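Side-chain contacts in aldo-keto reductase family 1 member C1 (Caenorhabditis elegans, PDB 1QWK), which probably reduces aldehydes and ketones, using NADPH as the hydride donor: residues D47-Y52 and L112-A117; T80-H85 and G90-G95. All coordinates share one frame; numbering follows the deposited sequence.

Contact 1 (D47-Y52 and L112-A117); sequences DTASVY and LAHMPA
Ala49 and His114 bring the two backbones to their closest approach, with CA atoms 7.7 Å apart, where the loop after strand 45-47 passes the C-terminal end of strand 110-113. Side chains alone bridge that gap, and His114 is the residue of 112-117 that makes the contact. Its CG stands anti to the backbone N (chi1 -151°), a setting that carries the imidazole across to the other loop with CD2 and NE2 leading. CB of Ala49 meets this leading side, 3.6 Å from CD2 of His114, and CG1 of Val51 lies 3.9 Å from the same CD2, its side chain crossing that of the histidine at about a right angle. The side chain of Tyr52 comes in at a slant, and its ring plane stands almost perpendicular to the imidazole (88°), with centroids 5.9 Å apart. CE1 of Tyr52 lies at the edge of the imidazole, in its plane, and the phenol OH is 3.8 Å from NE2 of His114, too far for a hydrogen bond. The methyl of Ala49 also sits 3.4 Å above the centre of one face of the phenol ring, so that it touches both rings. Lys81, predicted to lower the pKa of the tyrosine, approaches the phenol OH in a weak hydrogen bond and forms a salt bridge with Asp47; Trp83 packs edge-to-face with the imidazole. Replacing the imidazole of His114 by the methyl of an alanine would probably leave CG1 of Val51 without its partner, strip Ala49 of one of its two rings and open a gap beside the phenol. Tyr52, the predicted proton donor, and His114, predicted to bind substrate, match with Asp47 and Lys81 the Asp-Tyr-Lys-His tetrad of aldo-keto reductases, at the C-terminal end of the barrel strands.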
# COMPACT_ATOMS: atom_id res chain seq x y z
N ASP A 47 6.66 2.24 -2.46
CA ASP A 47 5.31 2.39 -3.00
C ASP A 47 4.96 3.86 -3.17
O ASP A 47 5.02 4.63 -2.22
CB ASP A 47 4.29 1.74 -2.04
CG ASP A 47 2.89 1.76 -2.60
OD1 ASP A 47 2.51 0.79 -3.30
OD2 ASP A 47 2.16 2.75 -2.36
N THR A 48 4.59 4.24 -4.39
CA THR A 48 4.23 5.61 -4.68
C THR A 48 2.98 5.67 -5.54
O THR A 48 2.32 4.65 -5.76
CB THR A 48 5.40 6.34 -5.38
OG1 THR A 48 5.11 7.73 -5.50
CG2 THR A 48 5.64 5.75 -6.76
N ALA A 49 2.65 6.86 -6.02
CA ALA A 49 1.47 7.06 -6.85
C ALA A 49 1.60 8.39 -7.56
O ALA A 49 2.15 9.34 -7.01
CB ALA A 49 0.21 7.06 -5.98
N SER A 50 1.09 8.47 -8.79
CA SER A 50 1.18 9.71 -9.53
C SER A 50 0.54 10.86 -8.76
O SER A 50 1.04 11.99 -8.78
CB SER A 50 0.52 9.57 -10.91
OG SER A 50 -0.88 9.38 -10.80
N VAL A 51 -0.56 10.59 -8.06
CA VAL A 51 -1.25 11.63 -7.32
C VAL A 51 -0.49 12.21 -6.12
O VAL A 51 -0.80 13.32 -5.66
CB VAL A 51 -2.65 11.13 -6.84
CG1 VAL A 51 -2.50 10.22 -5.63
CG2 VAL A 51 -3.55 12.32 -6.54
N TYR A 52 0.50 11.49 -5.61
CA TYR A 52 1.28 11.99 -4.47
C TYR A 52 2.20 13.13 -4.87
O TYR A 52 2.66 13.89 -4.02
CB TYR A 52 2.15 10.89 -3.86
CG TYR A 52 1.43 9.65 -3.37
CD1 TYR A 52 0.07 9.68 -3.06
CD2 TYR A 52 2.11 8.45 -3.23
CE1 TYR A 52 -0.59 8.53 -2.62
CE2 TYR A 52 1.47 7.30 -2.79
CZ TYR A 52 0.12 7.35 -2.49
OH TYR A 52 -0.52 6.19 -2.11
N LEU A 112 -0.61 -0.18 -10.46
CA LEU A 112 -1.98 -0.37 -9.98
C LEU A 112 -2.96 0.72 -10.36
O LEU A 112 -2.59 1.87 -10.54
CB LEU A 112 -1.98 -0.45 -8.45
CG LEU A 112 -0.97 -1.35 -7.73
CD1 LEU A 112 -1.10 -1.14 -6.23
CD2 LEU A 112 -1.20 -2.80 -8.11
N ALA A 113 -4.23 0.34 -10.48
CA ALA A 113 -5.27 1.34 -10.72
C ALA A 113 -5.49 1.80 -9.26
O ALA A 113 -5.86 1.00 -8.41
CB ALA A 113 -6.54 0.66 -11.26
N HIS A 114 -5.24 3.07 -8.98
CA HIS A 114 -5.35 3.60 -7.61
C HIS A 114 -6.77 3.49 -7.07
O HIS A 114 -6.98 3.38 -5.87
CB HIS A 114 -4.91 5.06 -7.59
CG HIS A 114 -4.33 5.52 -6.29
ND1 HIS A 114 -4.76 5.05 -5.07
CD2 HIS A 114 -3.39 6.46 -6.02
CE1 HIS A 114 -4.11 5.68 -4.10
NE2 HIS A 114 -3.27 6.53 -4.65
N MET A 115 -7.73 3.54 -7.98
CA MET A 115 -9.16 3.45 -7.66
C MET A 115 -9.83 2.74 -8.83
O MET A 115 -9.21 2.52 -9.87
CB MET A 115 -9.78 4.84 -7.53
CG MET A 115 -9.20 5.75 -6.46
SD MET A 115 -9.75 5.29 -4.79
CE MET A 115 -8.37 5.92 -3.81
N PRO A 116 -11.10 2.37 -8.68
CA PRO A 116 -11.83 1.71 -9.76
C PRO A 116 -12.69 2.72 -10.54
O PRO A 116 -13.22 2.41 -11.60
CB PRO A 116 -12.70 0.70 -9.02
CG PRO A 116 -13.05 1.46 -7.77
CD PRO A 116 -11.74 2.09 -7.37
N ALA A 117 -12.79 3.94 -10.00
CA ALA A 117 -13.61 5.00 -10.59
C ALA A 117 -12.88 6.10 -11.36
O ALA A 117 -12.07 6.83 -10.78
CB ALA A 117 -14.44 5.63 -9.48

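Contact 2 (T80-H85 and G90-G95); sequences TKAWTH and GKLEGG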
# COMPACT_ATOMS: atom_id res chain seq x y z
N THR A 80 3.86 1.89 -8.48
CA THR A 80 3.22 3.19 -8.61
C THR A 80 1.78 2.95 -9.03
O THR A 80 1.41 1.82 -9.38
CB THR A 80 3.95 4.15 -9.58
OG1 THR A 80 3.45 5.48 -9.36
CG2 THR A 80 3.71 3.77 -11.03
N LYS A 81 0.97 3.99 -8.99
CA LYS A 81 -0.45 3.85 -9.29
C LYS A 81 -1.01 4.95 -10.18
O LYS A 81 -0.63 6.12 -10.07
CB LYS A 81 -1.24 3.83 -7.98
CG LYS A 81 -0.59 3.04 -6.86
CD LYS A 81 -1.48 3.02 -5.62
CE LYS A 81 -0.70 2.59 -4.39
NZ LYS A 81 0.31 3.63 -4.00
N ALA A 82 -1.93 4.57 -11.06
CA ALA A 82 -2.57 5.53 -11.96
C ALA A 82 -3.74 6.18 -11.22
O ALA A 82 -4.52 5.50 -10.57
CB ALA A 82 -3.08 4.80 -13.21
N TRP A 83 -3.84 7.51 -11.33
CA TRP A 83 -4.92 8.24 -10.67
C TRP A 83 -6.20 8.18 -11.51
O TRP A 83 -6.19 7.68 -12.63
CB TRP A 83 -4.50 9.69 -10.41
CG TRP A 83 -5.42 10.43 -9.50
CD1 TRP A 83 -5.95 11.67 -9.70
CD2 TRP A 83 -5.96 9.96 -8.25
NE1 TRP A 83 -6.78 12.01 -8.66
CE2 TRP A 83 -6.81 10.98 -7.76
CE3 TRP A 83 -5.81 8.78 -7.51
CZ2 TRP A 83 -7.51 10.85 -6.55
CZ3 TRP A 83 -6.50 8.66 -6.30
CH2 TRP A 83 -7.34 9.69 -5.84
N THR A 84 -7.30 8.70 -10.96
CA THR A 84 -8.60 8.65 -11.63
C THR A 84 -8.71 9.15 -13.07
O THR A 84 -9.45 8.58 -13.87
CB THR A 84 -9.67 9.36 -10.77
OG1 THR A 84 -9.27 10.71 -10.49
CG2 THR A 84 -9.87 8.61 -9.45
N HIS A 85 -7.98 10.21 -13.41
CA HIS A 85 -8.04 10.75 -14.77
C HIS A 85 -7.21 9.91 -15.74
O HIS A 85 -7.42 9.96 -16.95
CB HIS A 85 -7.56 12.20 -14.79
CG HIS A 85 -6.13 12.38 -14.39
ND1 HIS A 85 -5.64 11.94 -13.18
CD2 HIS A 85 -5.09 12.96 -15.03
CE1 HIS A 85 -4.35 12.24 -13.09
NE2 HIS A 85 -3.99 12.86 -14.20
N GLY A 90 -7.97 5.12 -23.11
CA GLY A 90 -6.77 5.55 -23.81
C GLY A 90 -5.82 6.48 -23.07
O GLY A 90 -4.90 7.02 -23.68
N LYS A 91 -6.02 6.65 -21.77
CA LYS A 91 -5.17 7.55 -20.99
C LYS A 91 -4.12 6.86 -20.11
O LYS A 91 -3.20 7.52 -19.62
CB LYS A 91 -6.03 8.45 -20.10
CG LYS A 91 -7.09 9.26 -20.85
CD LYS A 91 -6.46 10.23 -21.83
CE LYS A 91 -7.54 11.08 -22.52
NZ LYS A 91 -6.97 12.01 -23.53
N LEU A 92 -4.25 5.55 -19.91
CA LEU A 92 -3.32 4.84 -19.04
C LEU A 92 -1.85 4.81 -19.48
O LEU A 92 -0.96 5.13 -18.69
CB LEU A 92 -3.79 3.40 -18.82
CG LEU A 92 -3.08 2.70 -17.65
CD1 LEU A 92 -3.47 3.39 -16.34
CD2 LEU A 92 -3.47 1.24 -17.62
N GLU A 93 -1.60 4.44 -20.73
CA GLU A 93 -0.22 4.37 -21.20
C GLU A 93 0.49 5.71 -21.03
O GLU A 93 1.63 5.76 -20.56
CB GLU A 93 -0.17 3.93 -22.66
CG GLU A 93 1.23 3.54 -23.10
CD GLU A 93 1.31 3.16 -24.56
OE1 GLU A 93 0.51 2.31 -25.00
OE2 GLU A 93 2.18 3.72 -25.26
N GLY A 94 -0.18 6.79 -21.42
CA GLY A 94 0.41 8.11 -21.28
C GLY A 94 0.76 8.41 -19.83
O GLY A 94 1.82 8.96 -19.53
N GLY A 95 -0.14 8.04 -18.93
CA GLY A 95 0.09 8.28 -17.51
C GLY A 95 1.28 7.49 -17.00
O GLY A 95 2.11 8.00 -16.26
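Leu92 and Ala82 meet methyl to methyl, CD1 of the leucine lying 3.5 Å from CB of the alanine, which is tight for two carbons. The alanine methyl points from strand 77-82 at the helix, whereas the leucine reaches it only through its branch: CG stands anti to the backbone N (chi1 -165°), and the chain then turns CD1 back toward the strand. Leu92 also touches Tyr111, as does Ala82, so both side chains share a neighbour on strand 110-113. The main chains are nearest at Ala82 and Gly95, whose CA atoms are 6.7 Å apart; a CB on Gly95 would be directed at the strand. This is the packing of a beta-alpha-beta unit, strand 77-82, helix 92-103 and strand 110-113, within the TIM barrel, where the helix lies against the outer surface of the parallel sheet. Toward the loop the contact changes character. Lys91 sets its CB 3.8 Å from the backbone O of His85, with CG at 4.0 Å from the same O, and these are carbon approaches to a carbonyl. The bend at chi2 (-62°) then turns the rest of the lysine chain away from 80-85, taking NZ with it. His85 contributes its main chain here, while its ring is turned back along its own segment, with CE1 at the edge of the Trp83 ring and in its plane.

Contact 1 lies about 10 Å from the centre of the chain and contact 2 about 17 Å, both centre distances, and each is partly buried. Strands 77-82 and 110-113 are neighbours in the sheet, and Ala82 N probably donates a hydrogen bond to Leu112 O (2.8 Å), tying one contact to the other. Strand 77-82 lies between them: Lys81 points to the side of contact 1 and the predicted active site, while the next residue, Ala82, faces the helix. Contact 1 sets methyl groups and the phenol against an imidazole, without a polar bond between its segments, whereas contact 2 combines buried apolar packing with a more exposed margin at Lys91.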